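Local coordinates for DUF3013 family protein (Enterococcus faecalis, PDB 3NAT) that is of unknown function but is a conserved DUF3013 family protein with an alpha-beta half-sandwich fold, at residues Y93-G106 / I147-Y161. Numbering follows the deposited sequence. Where two conformers were deposited one is given.
Sequences YEGKKGLRKAVLDG and IKKVAETEKEQWIAY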
# COMPACT_ATOMS: atom_id res chain seq x y z
N TYR A 93 6.23 1.32 -5.31
CA TYR A 93 7.18 1.90 -6.24
C TYR A 93 6.58 3.19 -6.77
O TYR A 93 5.38 3.43 -6.61
CB TYR A 93 7.50 0.92 -7.37
CG TYR A 93 6.33 0.62 -8.28
CD1 TYR A 93 5.50 -0.47 -8.05
CD2 TYR A 93 6.05 1.43 -9.38
CE1 TYR A 93 4.43 -0.75 -8.88
CE2 TYR A 93 4.99 1.15 -10.23
CZ TYR A 93 4.18 0.07 -9.97
OH TYR A 93 3.12 -0.20 -10.80
N GLU A 94 7.42 4.03 -7.39
CA GLU A 94 7.02 5.40 -7.74
C GLU A 94 6.46 5.56 -9.13
O GLU A 94 7.07 6.22 -9.97
CB GLU A 94 8.20 6.35 -7.61
CG GLU A 94 8.87 6.32 -6.26
CD GLU A 94 9.81 7.49 -6.08
OE1 GLU A 94 9.69 8.46 -6.86
OE2 GLU A 94 10.65 7.44 -5.16
N GLY A 95 5.29 5.00 -9.37
CA GLY A 95 4.72 5.07 -10.70
C GLY A 95 5.81 4.72 -11.70
O GLY A 95 6.51 3.72 -11.53
N LYS A 96 5.99 5.55 -12.72
CA LYS A 96 6.90 5.19 -13.79
C LYS A 96 8.38 5.16 -13.38
O LYS A 96 9.11 4.29 -13.83
CB LYS A 96 6.68 6.06 -15.04
CG LYS A 96 6.83 5.28 -16.35
CD LYS A 96 5.84 5.76 -17.40
CE LYS A 96 5.73 4.77 -18.56
NZ LYS A 96 4.67 5.15 -19.54
N LYS A 97 8.79 6.08 -12.50
CA LYS A 97 10.17 6.12 -12.00
C LYS A 97 10.69 4.74 -11.59
O LYS A 97 11.87 4.44 -11.77
CB LYS A 97 10.30 7.04 -10.79
CG LYS A 97 10.16 8.51 -11.07
CD LYS A 97 10.63 9.33 -9.87
CE LYS A 97 12.15 9.50 -9.85
NZ LYS A 97 12.87 8.20 -9.93
N GLY A 98 9.80 3.93 -11.02
CA GLY A 98 10.15 2.59 -10.60
C GLY A 98 10.77 2.54 -9.22
O GLY A 98 10.28 3.16 -8.28
N LEU A 99 11.84 1.77 -9.09
CA LEU A 99 12.55 1.66 -7.83
C LEU A 99 14.02 1.81 -8.09
O LEU A 99 14.50 1.44 -9.16
CB LEU A 99 12.32 0.28 -7.19
CG LEU A 99 10.98 -0.06 -6.54
CD1 LEU A 99 10.89 -1.54 -6.24
CD2 LEU A 99 10.76 0.74 -5.27
N ARG A 100 14.74 2.36 -7.13
CA ARG A 100 16.19 2.35 -7.20
C ARG A 100 16.64 0.90 -7.35
O ARG A 100 16.02 -0.02 -6.81
CB ARG A 100 16.80 2.96 -5.94
CG ARG A 100 16.80 4.48 -5.93
CD ARG A 100 17.01 5.02 -4.53
NE ARG A 100 18.20 4.46 -3.90
CZ ARG A 100 18.21 3.79 -2.75
NH1 ARG A 100 17.09 3.58 -2.08
NH2 ARG A 100 19.36 3.33 -2.26
N LYS A 101 17.70 0.71 -8.12
CA LYS A 101 18.23 -0.62 -8.34
C LYS A 101 18.57 -1.27 -7.01
O LYS A 101 18.30 -2.45 -6.80
CB LYS A 101 19.48 -0.51 -9.21
CG LYS A 101 20.03 -1.83 -9.71
CD LYS A 101 21.26 -1.57 -10.55
CE LYS A 101 22.33 -2.60 -10.29
NZ LYS A 101 21.94 -3.94 -10.80
N ALA A 102 19.14 -0.49 -6.10
CA ALA A 102 19.61 -0.99 -4.80
C ALA A 102 18.50 -1.67 -4.03
O ALA A 102 18.73 -2.62 -3.29
CB ALA A 102 20.20 0.13 -3.98
N VAL A 103 17.29 -1.16 -4.19
CA VAL A 103 16.12 -1.73 -3.55
C VAL A 103 15.73 -3.04 -4.20
O VAL A 103 15.44 -4.02 -3.53
CB VAL A 103 14.94 -0.79 -3.67
CG1 VAL A 103 13.68 -1.46 -3.14
CG2 VAL A 103 15.24 0.50 -2.95
N LEU A 104 15.69 -3.04 -5.53
CA LEU A 104 15.40 -4.27 -6.25
C LEU A 104 16.41 -5.32 -5.82
O LEU A 104 16.07 -6.48 -5.63
CB LEU A 104 15.49 -4.06 -7.75
CG LEU A 104 14.23 -3.70 -8.54
CD1 LEU A 104 13.03 -4.40 -7.96
CD2 LEU A 104 14.00 -2.22 -8.57
N ASP A 105 17.65 -4.90 -5.67
CA ASP A 105 18.73 -5.82 -5.35
C ASP A 105 18.67 -6.29 -3.91
O ASP A 105 18.84 -7.48 -3.64
CB ASP A 105 20.08 -5.17 -5.63
CG ASP A 105 20.40 -5.14 -7.10
OD1 ASP A 105 19.75 -5.91 -7.84
OD2 ASP A 105 21.30 -4.37 -7.51
N GLY A 106 18.44 -5.37 -2.98
CA GLY A 106 18.32 -5.72 -1.58
C GLY A 106 17.17 -6.69 -1.40
O GLY A 106 17.18 -7.59 -0.56
N ILE A 147 19.42 -3.46 1.61
CA ILE A 147 19.47 -2.33 0.70
C ILE A 147 20.67 -1.42 0.99
O ILE A 147 21.40 -1.04 0.07
CB ILE A 147 18.19 -1.53 0.80
CG1 ILE A 147 17.01 -2.41 0.43
CG2 ILE A 147 18.24 -0.34 -0.10
CD1 ILE A 147 15.67 -1.75 0.64
N LYS A 148 20.88 -1.06 2.25
CA LYS A 148 22.02 -0.24 2.64
C LYS A 148 23.32 -0.89 2.19
O LYS A 148 24.24 -0.22 1.74
CB LYS A 148 22.09 -0.04 4.16
CG LYS A 148 20.97 0.78 4.79
CD LYS A 148 21.53 1.73 5.86
CE LYS A 148 20.47 2.17 6.88
NZ LYS A 148 20.36 1.25 8.06
N LYS A 149 23.38 -2.20 2.33
CA LYS A 149 24.61 -2.94 2.07
C LYS A 149 24.95 -2.93 0.58
O LYS A 149 26.12 -2.91 0.20
CB LYS A 149 24.52 -4.36 2.64
CG LYS A 149 24.88 -4.44 4.12
CD LYS A 149 24.97 -5.88 4.61
CE LYS A 149 23.59 -6.49 4.79
NZ LYS A 149 23.66 -7.92 5.20
N VAL A 150 23.91 -2.93 -0.25
CA VAL A 150 24.06 -2.81 -1.70
C VAL A 150 24.30 -1.34 -2.10
O VAL A 150 25.12 -1.04 -2.95
CB VAL A 150 22.80 -3.33 -2.43
CG1 VAL A 150 22.84 -2.95 -3.90
CG2 VAL A 150 22.63 -4.84 -2.25
N ALA A 151 23.57 -0.43 -1.46
CA ALA A 151 23.65 0.98 -1.80
C ALA A 151 25.04 1.59 -1.58
O ALA A 151 25.30 2.73 -1.95
CB ALA A 151 22.60 1.76 -1.02
N GLU A 152 25.94 0.81 -0.98
CA GLU A 152 27.31 1.27 -0.77
C GLU A 152 28.26 0.60 -1.75
O GLU A 152 29.41 1.00 -1.89
CB GLU A 152 27.75 1.00 0.67
CG GLU A 152 26.99 1.80 1.70
CD GLU A 152 27.46 1.53 3.11
OE1 GLU A 152 27.72 0.35 3.43
OE2 GLU A 152 27.56 2.50 3.89
N THR A 153 27.77 -0.44 -2.42
CA THR A 153 28.53 -1.15 -3.43
C THR A 153 28.56 -0.38 -4.75
O THR A 153 29.58 -0.34 -5.44
CB THR A 153 27.94 -2.54 -3.71
OG1 THR A 153 28.12 -3.38 -2.57
CG2 THR A 153 28.61 -3.18 -4.93
N GLU A 154 27.43 0.22 -5.10
CA GLU A 154 27.26 0.82 -6.41
C GLU A 154 26.59 2.20 -6.38
O GLU A 154 26.16 2.67 -5.33
CB GLU A 154 26.47 -0.13 -7.31
CG GLU A 154 25.18 -0.63 -6.69
CD GLU A 154 24.47 -1.64 -7.57
OE1 GLU A 154 25.13 -2.18 -8.49
OE2 GLU A 154 23.27 -1.90 -7.35
N LYS A 155 26.53 2.83 -7.55
CA LYS A 155 25.99 4.18 -7.69
C LYS A 155 24.50 4.13 -8.01
O LYS A 155 24.05 3.31 -8.82
CB LYS A 155 26.73 4.95 -8.79
CG LYS A 155 28.25 4.89 -8.69
CD LYS A 155 28.79 3.51 -9.06
CE LYS A 155 30.30 3.41 -8.87
NZ LYS A 155 31.05 4.21 -9.89
N GLU A 156 23.74 5.02 -7.38
CA GLU A 156 22.29 5.02 -7.53
C GLU A 156 21.90 4.91 -8.99
O GLU A 156 22.48 5.55 -9.86
CB GLU A 156 21.67 6.28 -6.92
CG GLU A 156 20.16 6.34 -7.04
CD GLU A 156 19.60 7.61 -6.43
OE1 GLU A 156 20.39 8.43 -5.94
OE2 GLU A 156 18.36 7.78 -6.45
N GLN A 157 20.90 4.08 -9.26
CA GLN A 157 20.38 3.89 -10.60
C GLN A 157 18.95 3.44 -10.44
O GLN A 157 18.66 2.59 -9.60
CB GLN A 157 21.19 2.84 -11.35
CG GLN A 157 20.59 2.46 -12.70
CD GLN A 157 21.32 1.30 -13.37
OE1 GLN A 157 20.84 0.75 -14.37
NE2 GLN A 157 22.47 0.92 -12.82
N TRP A 158 18.06 4.00 -11.23
CA TRP A 158 16.64 3.68 -11.12
C TRP A 158 16.24 2.71 -12.19
O TRP A 158 16.77 2.72 -13.29
CB TRP A 158 15.80 4.94 -11.22
CG TRP A 158 15.94 5.81 -10.04
CD1 TRP A 158 16.99 6.64 -9.74
CD2 TRP A 158 15.02 5.93 -8.96
NE1 TRP A 158 16.77 7.27 -8.55
CE2 TRP A 158 15.56 6.85 -8.05
CE3 TRP A 158 13.78 5.35 -8.69
CZ2 TRP A 158 14.90 7.21 -6.88
CZ3 TRP A 158 13.13 5.71 -7.53
CH2 TRP A 158 13.69 6.63 -6.64
N ILE A 159 15.28 1.87 -11.85
CA ILE A 159 14.81 0.86 -12.77
C ILE A 159 13.32 1.01 -12.89
O ILE A 159 12.57 0.71 -11.97
CB ILE A 159 15.19 -0.53 -12.28
CG1 ILE A 159 16.68 -0.74 -12.55
CG2 ILE A 159 14.35 -1.59 -12.97
CD1 ILE A 159 17.24 -1.95 -11.87
N ALA A 160 12.90 1.52 -14.05
CA ALA A 160 11.54 1.98 -14.24
C ALA A 160 10.54 0.85 -14.33
O ALA A 160 10.89 -0.32 -14.39
CB ALA A 160 11.47 2.83 -15.47
N TYR A 161 9.27 1.24 -14.35
CA TYR A 161 8.18 0.30 -14.49
C TYR A 161 7.81 0.19 -15.96
O TYR A 161 7.77 1.19 -16.67
CB TYR A 161 7.00 0.79 -13.67
CG TYR A 161 5.77 -0.07 -13.73
CD1 TYR A 161 4.77 0.18 -14.66
CD2 TYR A 161 5.58 -1.11 -12.83
CE1 TYR A 161 3.63 -0.60 -14.71
CE2 TYR A 161 4.44 -1.89 -12.88
CZ TYR A 161 3.47 -1.62 -13.82
OH TYR A 161 2.33 -2.40 -13.86
O HOH W 1 20.18 2.42 -6.61
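The indole of W158 lies between two basic side chains. Over one face K97, bent at its last two torsions, brings its ammonium NZ to 3.2 Å from the centroid of the W158 six-membered ring, a cation-pi contact; over the opposite face R100 CG makes a CH-pi contact, 3.6 Å from that centroid. G98 O and E94 OE2 lie at the rim of the indole. A long alkyl chain ending in charge suits both positions: K97 offers its cation to the pi cloud, whereas R100 uses its methylene and carries its guanidinium past the ring toward A151 CB. At the other end of the contact the Y93 and Y161 rings are nearly parallel (10° between planes) but slid apart, and Y93 OH sits over the Y161 face; Y93 OH hydrogen-bonds H35 O, and Y161 OH hydrogen-bonds W30 NE1.

Between these aromatics, strand 158-159 near the C-terminus pairs antiparallel with strand 99-100, I159 N giving its hydrogen to L99 O at 2.8 Å. R100 is the N-cap residue of helix 101-125, in whose first turn K101 N donates to Q157 O at 2.6 Å; one water accepts from both A102 N and Q157 N. Helix 140-151 packs against this helix start: the axes of 101-106 and 147-151 come within 8.2 Å, and A102, whose small side chain probably permits this, sets CB against V150 CG1 and A151 CB.

K101 NZ forms a salt bridge with D105 OD2, its hydrogen bond weak at 3.4 Å, and Y12 OH on helix 9-20 hydrogen-bonds both K101 NZ and D105 OD1. The D105 and E154 carboxylates come near each other, and K101's positive charge probably offsets their like charge.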